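Local coordinates for envelope glycoprotein (Thogoto virus, PDB 5XEA), which drives fusion of the viral envelope with the host membrane and probably attaches the virus to its host-cell receptor, at the interface of chains A and B. Residues are numbered along the deposited sequence; one frame, centred on the assembly and turned at random. Chains: chain A/B, Envelope glycoprotein.

The interface of chains A and B. Residues chain A 299, 303, 306, 406; chain B 299, 302-303, 306.
A:Phe303 inserts the far end of its ring into a groove made by B:Leu299, B:Ser302 and B:Phe303, where helix 282-327 of chain A packs against its copy in chain B. The deposited assembly is a trimer, and this patch belongs to its long central helices, arranged in coiled-coil manner as expected of a gp64-like fusogen.

Two aliphatic groups flank the tip of this ring. The CD2 methyl of B:Leu299 approaches obliquely from one side of the plane, outside the rim, 3.5 Å from CZ of A:Phe303. The CB methylene of B:Ser302 meets the ring at its edge, slightly toward the opposite face, 3.4 Å from CE2 of A:Phe303. A chi1 of -85° keeps CG of A:Phe303 beside its backbone N and opposite the carbonyl carbon, extending the ring toward chain B.

The aromatic pair meets rim to rim and does not stack: CZ of A:Phe303 is 3.9 Å from CE1 of B:Phe303, and the ring planes are inclined by about 37°. Loop residue A:Pro406 adds a second chain A contact. Its CD sits above the plane of B:Phe303, just outside the CD2/CE2 edge and 3.9 Å from CD2, while its CG touches CB of B:Leu299 at 3.8 Å. Despite nearly equal chi1 angles, A:Phe303 hides 44 Å² here and B:Phe303 7 Å², consistent with chains offset from exact two-fold symmetry.

Like-with-like leucine contacts flank the aromatic layer, seven residues apart along each helix. In both pairs the side chains cross at about a right angle and touch through one methyl each. CD1 of A:Leu306 is 3.8 Å from CD1 of B:Leu306, and CD1 of A:Leu299 lies 3.8 Å from CD1 of B:Leu299.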
# COMPACT_ATOMS: atom_id res chain seq x y z
N LEU A 299 -21.42 5.45 8.16
CA LEU A 299 -22.45 5.44 7.11
C LEU A 299 -23.57 4.46 7.44
O LEU A 299 -24.74 4.75 7.20
CB LEU A 299 -21.83 5.09 5.76
CG LEU A 299 -20.99 6.21 5.15
CD1 LEU A 299 -20.22 5.72 3.92
CD2 LEU A 299 -21.90 7.37 4.78
N PHE A 303 -27.40 5.41 7.76
CA PHE A 303 -28.48 4.75 7.03
C PHE A 303 -29.56 4.24 7.97
O PHE A 303 -30.75 4.26 7.62
CB PHE A 303 -27.96 3.60 6.18
CG PHE A 303 -27.46 4.04 4.84
CD1 PHE A 303 -27.06 5.35 4.65
CD2 PHE A 303 -27.41 3.16 3.78
CE1 PHE A 303 -26.61 5.78 3.42
CE2 PHE A 303 -26.96 3.59 2.54
CZ PHE A 303 -26.56 4.91 2.37
N LEU A 306 -31.64 7.17 8.79
CA LEU A 306 -32.47 7.52 7.64
C LEU A 306 -33.66 6.57 7.51
O LEU A 306 -34.78 7.01 7.22
CB LEU A 306 -31.65 7.50 6.35
CG LEU A 306 -30.66 8.64 6.13
CD1 LEU A 306 -29.87 8.41 4.86
CD2 LEU A 306 -31.40 9.96 6.09
N PRO A 406 -22.32 8.45 -5.46
CA PRO A 406 -20.96 7.94 -5.57
C PRO A 406 -20.87 6.86 -6.65
O PRO A 406 -21.87 6.40 -7.20
CB PRO A 406 -20.70 7.35 -4.18
CG PRO A 406 -22.04 6.85 -3.77
CD PRO A 406 -23.01 7.90 -4.28
N LEU B 299 -23.54 2.08 -2.09
CA LEU B 299 -24.05 3.38 -1.69
C LEU B 299 -24.79 4.05 -2.84
O LEU B 299 -25.79 4.75 -2.62
CB LEU B 299 -22.92 4.27 -1.17
CG LEU B 299 -22.33 3.85 0.18
CD1 LEU B 299 -20.98 4.53 0.40
CD2 LEU B 299 -23.32 4.17 1.33
N SER B 302 -28.17 2.46 -2.94
CA SER B 302 -28.94 2.88 -1.79
C SER B 302 -29.39 4.32 -1.93
O SER B 302 -30.52 4.66 -1.55
CB SER B 302 -28.11 2.67 -0.52
OG SER B 302 -28.29 1.35 -0.02
N PHE B 303 -28.53 5.19 -2.47
CA PHE B 303 -28.96 6.54 -2.79
C PHE B 303 -30.12 6.54 -3.78
O PHE B 303 -31.05 7.33 -3.65
CB PHE B 303 -27.80 7.36 -3.33
CG PHE B 303 -26.96 7.97 -2.26
CD1 PHE B 303 -26.94 7.40 -1.00
CD2 PHE B 303 -26.22 9.11 -2.49
CE1 PHE B 303 -26.18 7.96 0.02
CE2 PHE B 303 -25.45 9.67 -1.47
CZ PHE B 303 -25.44 9.09 -0.21
N LEU B 306 -33.19 5.94 -1.84
CA LEU B 306 -33.56 7.15 -1.10
C LEU B 306 -34.28 8.15 -1.99
O LEU B 306 -35.31 8.71 -1.58
CB LEU B 306 -32.32 7.79 -0.48
CG LEU B 306 -31.69 6.96 0.64
CD1 LEU B 306 -30.44 7.63 1.20
CD2 LEU B 306 -32.72 6.69 1.73